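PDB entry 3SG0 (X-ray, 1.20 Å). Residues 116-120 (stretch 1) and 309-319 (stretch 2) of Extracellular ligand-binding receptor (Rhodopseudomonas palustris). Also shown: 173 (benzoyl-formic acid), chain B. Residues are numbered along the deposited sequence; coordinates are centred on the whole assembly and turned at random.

Stretch 1 116-120: LMTMA
Stretch 2 309-319: VHLWDSMTLVE

A short β-strand beginning at Leu116 packs against a helix, 309-319, that extends beyond both ends of the stretch. The axes approach to 9.1 Å with N-to-C directions 149° apart, so the two run roughly antiparallel. The register is set by two CA pairs: the CA atoms of Met117 and Ser314 lie 6.2 Å apart, and those of Met119 and His310 lie 5.6 Å apart, two residues of extended chain matching about one helical turn. Backbone phi/psi is -117/120 at Leu116, -98/99 at Met117 and -79/147 at Thr118, then turns to -105/6 at Met119 and -96/179 at Ala120. Helix phi stays between -55 and -73, with psi mostly -32 to -53 but only -19 at Val309 and -26 at Met315.

Apolar packing carries the contact, which buries 326 Å² in all, and two selenomethionines supply most of the strand's share. Met117 points toward the helix and folds back on itself with all three chi angles m (-43°, -60°, -65°). This compact shape sets Met117 CE 3.8 Å from Leu317 CD1 while Met117 CG meets Val318 CG2 at 4.0 Å; Leu317 is m,t and Val318 is t. Met117 CE also lies 3.8 Å from Ser314 O. Met119, m,t,m, leaves CA with its CB sideways and extends across the line of the helix, placing SE 3.7 Å from Leu311 CB, with Leu311 in t,p. The side chains also meet near their bases: Met117 CB is 3.9 Å from Ser314 CB, and Met119 CB is 4.2 Å from His310 CB.

No direct hydrogen bond crosses the interface; the polar link is made by water. One water donates to Thr118 O at 2.8 Å and to Ser314 OG at 2.9 Å, bridging a gap of 4.4 Å between Thr118 O and Ser314 OG. Ser314, at chi1 m, donates from OG to His310 O one turn back (2.8 Å), so its hydroxyl serves the helix as donor and the water as acceptor. Ser314 N to His310 O is a weak 3.3 Å backbone bond, whereas Val318 N to Ser314 O is 3.1 Å. On the strand side, Thr118 points away with chi1 t, and Ala120 N makes a weak 3.4 Å hydrogen bond to Thr118 OG1.

The Met119 end of the contact adjoins benzoyl-formic acid. His310 starts toward the strand, but its ring (chi1 -60°, chi2 152°) leads away, with CE1 4.0 Å from ligand C3. Met119 O lies 3.5 Å from ligand C2E, and Ala120 CB 3.5 Å from ligand O1B, so both stretches help line the site.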

ATOM      1  N   LEU A 116      14.495  -1.799  -5.363  1.00  7.42           N
ATOM      2  CA  LEU A 116      13.091  -1.708  -5.737  1.00  7.44           C
ATOM      3  C   LEU A 116      12.301  -1.211  -4.542  1.00  7.09           C
ATOM      4  O   LEU A 116      12.305  -1.859  -3.494  1.00  7.93           O
ATOM      5  CB  LEU A 116      12.548  -3.084  -6.143  1.00  8.28           C
ATOM      6  CG  LEU A 116      11.034  -3.160  -6.384  1.00  8.46           C
ATOM      7  CD1 LEU A 116      10.616  -2.318  -7.576  1.00  9.93           C
ATOM      8  CD2 LEU A 116      10.575  -4.597  -6.561  1.00 10.09           C
HETATM    9  N   MSE A 117      11.636  -0.068  -4.691  1.00  7.52           N
HETATM   10  CA  MSE A 117      10.725   0.436  -3.670  1.00  7.39           C
HETATM   11  C   MSE A 117       9.322   0.027  -4.103  1.00  6.97           C
HETATM   12  O   MSE A 117       8.739   0.661  -4.989  1.00  7.79           O
HETATM   13  CB  MSE A 117      10.804   1.959  -3.558  1.00  7.38           C
HETATM   14  CG  MSE A 117      12.209   2.532  -3.601  1.00  7.67           C
HETATM   15 SE   MSE A 117      13.397   1.942  -2.206  0.65  8.68          SE
HETATM   16  CE  MSE A 117      12.452   2.752  -0.692  1.00  9.61           C
ATOM     17  N   THR A 118       8.776  -1.048  -3.546  1.00  7.13           N
ATOM     18  CA  THR A 118       7.438  -1.441  -3.953  1.00  7.42           C
ATOM     19  C   THR A 118       6.398  -0.569  -3.268  1.00  7.08           C
ATOM     20  O   THR A 118       6.607  -0.128  -2.136  1.00  7.34           O
ATOM     21  CB  THR A 118       7.168  -2.935  -3.705  1.00  7.81           C
ATOM     22  OG1 THR A 118       5.888  -3.268  -4.247  1.00  9.21           O
ATOM     23  CG2 THR A 118       7.174  -3.297  -2.226  1.00  9.18           C
HETATM   24  N   MSE A 119       5.286  -0.309  -3.954  1.00  7.14           N
HETATM   25  CA  MSE A 119       4.210   0.508  -3.392  1.00  7.66           C
HETATM   26  C   MSE A 119       3.005  -0.323  -2.945  1.00  7.42           C
HETATM   27  O   MSE A 119       1.980   0.233  -2.536  1.00  8.14           O
HETATM   28  CB  MSE A 119       3.794   1.614  -4.370  1.00  7.74           C
HETATM   29  CG  MSE A 119       4.929   2.581  -4.679  1.00  8.48           C
HETATM   30 SE   MSE A 119       4.421   4.032  -5.845  0.66  8.75          SE
HETATM   31  CE  MSE A 119       4.254   3.036  -7.516  1.00 10.39           C
ATOM     32  N   ALA A 120       3.138  -1.644  -3.000  1.00  7.39           N
ATOM     33  CA  ALA A 120       2.052  -2.552  -2.666  1.00  7.43           C
ATOM     34  C   ALA A 120       2.158  -3.033  -1.216  1.00  6.95           C
ATOM     35  O   ALA A 120       3.092  -2.661  -0.498  1.00  7.84           O
ATOM     36  CB  ALA A 120       2.038  -3.707  -3.650  1.00  8.90           C
ATOM     37  N   VAL A 309       0.900   8.937  -1.545  1.00  8.15           N
ATOM     38  CA  VAL A 309       1.894   9.027  -0.483  1.00  7.97           C
ATOM     39  C   VAL A 309       2.795   7.798  -0.449  1.00  8.21           C
ATOM     40  O   VAL A 309       3.886   7.852   0.107  1.00  8.18           O
ATOM     41  CB  VAL A 309       1.257   9.340   0.899  1.00  8.45           C
ATOM     42  CG1 VAL A 309       1.050   8.073   1.731  1.00  9.30           C
ATOM     43  CG2 VAL A 309       2.128  10.334   1.654  1.00  9.65           C
ATOM     44  N   HIS A 310       2.368   6.700  -1.058  1.00  7.61           N
ATOM     45  CA  HIS A 310       3.233   5.522  -1.119  1.00  7.95           C
ATOM     46  C   HIS A 310       4.411   5.789  -2.042  1.00  8.23           C
ATOM     47  O   HIS A 310       5.515   5.284  -1.808  1.00  9.73           O
ATOM     48  CB  HIS A 310       2.409   4.290  -1.493  1.00  8.09           C
ATOM     49  CG  HIS A 310       1.341   4.043  -0.487  1.00  7.87           C
ATOM     50  ND1 HIS A 310       0.133   3.417  -0.724  1.00  9.98           N
ATOM     51  CD2 HIS A 310       1.326   4.428   0.807  1.00  6.51           C
ATOM     52  CE1 HIS A 310      -0.573   3.419   0.399  1.00  6.16           C
ATOM     53  NE2 HIS A 310       0.134   4.019   1.339  1.00 10.80           N
ATOM     54  N   LEU A 311       4.202   6.609  -3.067  1.00  7.72           N
ATOM     55  CA  LEU A 311       5.314   7.067  -3.895  1.00  7.51           C
ATOM     56  C   LEU A 311       6.142   8.096  -3.119  1.00  8.10           C
ATOM     57  O   LEU A 311       7.371   8.012  -3.054  1.00  8.17           O
ATOM     58  CB  LEU A 311       4.800   7.651  -5.211  1.00  8.42           C
ATOM     59  CG  LEU A 311       5.865   8.260  -6.125  1.00  8.30           C
ATOM     60  CD1 LEU A 311       7.017   7.302  -6.388  1.00  9.82           C
ATOM     61  CD2 LEU A 311       5.221   8.711  -7.425  1.00 10.01           C
ATOM     62  N   TRP A 312       5.462   9.061  -2.508  1.00  8.01           N
ATOM     63  CA  TRP A 312       6.144  10.112  -1.761  1.00  8.06           C
ATOM     64  C   TRP A 312       7.070   9.543  -0.674  1.00  7.45           C
ATOM     65  O   TRP A 312       8.251   9.904  -0.603  1.00  8.42           O
ATOM     66  CB  TRP A 312       5.113  11.051  -1.140  1.00  8.74           C
ATOM     67  CG  TRP A 312       5.705  12.210  -0.407  1.00  8.52           C
ATOM     68  CD1 TRP A 312       5.963  12.283   0.924  1.00  9.46           C
ATOM     69  CD2 TRP A 312       6.118  13.460  -0.967  1.00  9.27           C
ATOM     70  NE1 TRP A 312       6.510  13.504   1.236  1.00 10.76           N
ATOM     71  CE2 TRP A 312       6.611  14.249   0.091  1.00 10.22           C
ATOM     72  CE3 TRP A 312       6.104  13.996  -2.259  1.00 11.27           C
ATOM     73  CZ2 TRP A 312       7.100  15.542  -0.103  1.00 13.14           C
ATOM     74  CZ3 TRP A 312       6.588  15.282  -2.446  1.00 12.94           C
ATOM     75  CH2 TRP A 312       7.077  16.037  -1.375  1.00 15.10           C
ATOM     76  N   ASP A 313       6.532   8.675   0.180  1.00  7.94           N
ATOM     77  CA  ASP A 313       7.312   8.107   1.277  1.00  7.57           C
ATOM     78  C   ASP A 313       8.473   7.259   0.733  1.00  7.27           C
ATOM     79  O   ASP A 313       9.550   7.222   1.327  1.00  8.09           O
ATOM     80  CB  ASP A 313       6.446   7.218   2.182  1.00  8.00           C
ATOM     81  CG  ASP A 313       5.584   7.986   3.191  1.00  8.48           C
ATOM     82  OD1 ASP A 313       5.736   9.225   3.370  1.00  8.86           O
ATOM     83  OD2 ASP A 313       4.750   7.289   3.831  1.00  9.07           O
ATOM     84  N   SER A 314       8.253   6.544  -0.371  1.00  6.99           N
ATOM     85  CA  SER A 314       9.352   5.794  -0.979  1.00  7.76           C
ATOM     86  C   SER A 314      10.488   6.740  -1.345  1.00  7.66           C
ATOM     87  O   SER A 314      11.666   6.438  -1.124  1.00  8.16           O
ATOM     88  CB  SER A 314       8.890   5.045  -2.232  1.00  8.34           C
ATOM     89  OG  SER A 314       7.961   4.020  -1.923  1.00  7.96           O
HETATM   90  N   MSE A 315      10.134   7.876  -1.940  1.00  7.90           N
HETATM   91  CA  MSE A 315      11.142   8.869  -2.294  1.00  7.64           C
HETATM   92  C   MSE A 315      11.770   9.541  -1.087  1.00  7.89           C
HETATM   93  O   MSE A 315      12.912   9.985  -1.172  1.00  9.14           O
HETATM   94  CB  MSE A 315      10.588   9.894  -3.284  1.00  9.64           C
HETATM   95  CG  MSE A 315      10.594   9.364  -4.712  1.00 10.92           C
HETATM   96 SE   MSE A 315      12.371   8.782  -5.378  0.65 11.53          SE
HETATM   97  CE  MSE A 315      13.403  10.388  -5.049  1.00 15.30           C
ATOM     98  N   THR A 316      11.068   9.617   0.042  1.00  8.46           N
ATOM     99  CA  THR A 316      11.708  10.121   1.259  1.00  9.25           C
ATOM    100  C   THR A 316      12.897   9.233   1.617  1.00  9.17           C
ATOM    101  O   THR A 316      13.998   9.719   1.902  1.00  8.85           O
ATOM    102  CB  THR A 316      10.720  10.185   2.426  1.00  9.34           C
ATOM    103  OG1 THR A 316       9.681  11.115   2.095  1.00 10.82           O
ATOM    104  CG2 THR A 316      11.420  10.620   3.713  1.00 11.18           C
ATOM    105  N   LEU A 317      12.687   7.921   1.587  1.00  8.57           N
ATOM    106  CA  LEU A 317      13.775   6.997   1.880  1.00  8.30           C
ATOM    107  C   LEU A 317      14.912   7.122   0.873  1.00  8.47           C
ATOM    108  O   LEU A 317      16.088   7.129   1.246  1.00  8.80           O
ATOM    109  CB  LEU A 317      13.273   5.554   1.901  1.00  8.85           C
ATOM    110  CG  LEU A 317      12.374   5.182   3.077  1.00  8.37           C
ATOM    111  CD1 LEU A 317      11.771   3.810   2.862  1.00 10.82           C
ATOM    112  CD2 LEU A 317      13.146   5.212   4.383  1.00 12.37           C
ATOM    113  N   VAL A 318      14.578   7.194  -0.406  1.00  7.81           N
ATOM    114  CA  VAL A 318      15.604   7.293  -1.435  1.00  8.40           C
ATOM    115  C   VAL A 318      16.383   8.600  -1.291  1.00  8.75           C
ATOM    116  O   VAL A 318      17.620   8.612  -1.328  1.00  9.42           O
ATOM    117  CB  VAL A 318      14.983   7.177  -2.834  1.00  8.30           C
ATOM    118  CG1 VAL A 318      16.005   7.467  -3.907  1.00 10.61           C
ATOM    119  CG2 VAL A 318      14.401   5.785  -3.028  1.00 10.04           C
ATOM    120  N   GLU A 319      15.660   9.699  -1.132  1.00  9.16           N
ATOM    121  CA  GLU A 319      16.283  11.003  -0.968  1.00  9.42           C
ATOM    122  C   GLU A 319      17.218  11.020   0.232  1.00  9.21           C
ATOM    123  O   GLU A 319      18.297  11.619   0.174  1.00 10.20           O
ATOM    124  CB  GLU A 319      15.206  12.085  -0.831  1.00 10.98           C
ATOM    125  CG  GLU A 319      15.730  13.498  -0.672  1.00 14.48           C
ATOM    126  CD  GLU A 319      14.612  14.527  -0.678  1.00 18.44           C
ATOM    127  OE1 GLU A 319      13.522  14.225  -0.147  1.00 22.19           O
ATOM    128  OE2 GLU A 319      14.819  15.636  -1.217  1.00 20.69           O
TER
HETATM  129  O1B 173 B 384      -1.093  -4.658  -2.483  1.00  9.35           O
HETATM  130  C1  173 B 384      -2.105  -4.596  -3.130  1.00 11.26           C
HETATM  131  O1A 173 B 384      -2.444  -5.526  -4.105  1.00 10.35           O
HETATM  132  C2  173 B 384      -3.190  -3.625  -2.752  1.00 11.86           C
HETATM  133  O2  173 B 384      -4.289  -3.736  -3.209  1.00 15.69           O
HETATM  134  C1G 173 B 384      -2.812  -2.497  -1.843  1.00 11.71           C
HETATM  135  C2D 173 B 384      -1.522  -1.729  -2.110  1.00 10.89           C
HETATM  136  C2E 173 B 384      -1.110  -0.602  -1.186  1.00  9.81           C
HETATM  137  C3  173 B 384      -1.992  -0.264   0.014  1.00 11.76           C
HETATM  138  C1E 173 B 384      -3.287  -1.061   0.262  1.00 11.97           C
HETATM  139  C1D 173 B 384      -3.715  -2.180  -0.665  1.00 13.63           C
HETATM  140  O   HOH W   1       8.477   1.447  -0.802  1.00  7.87           O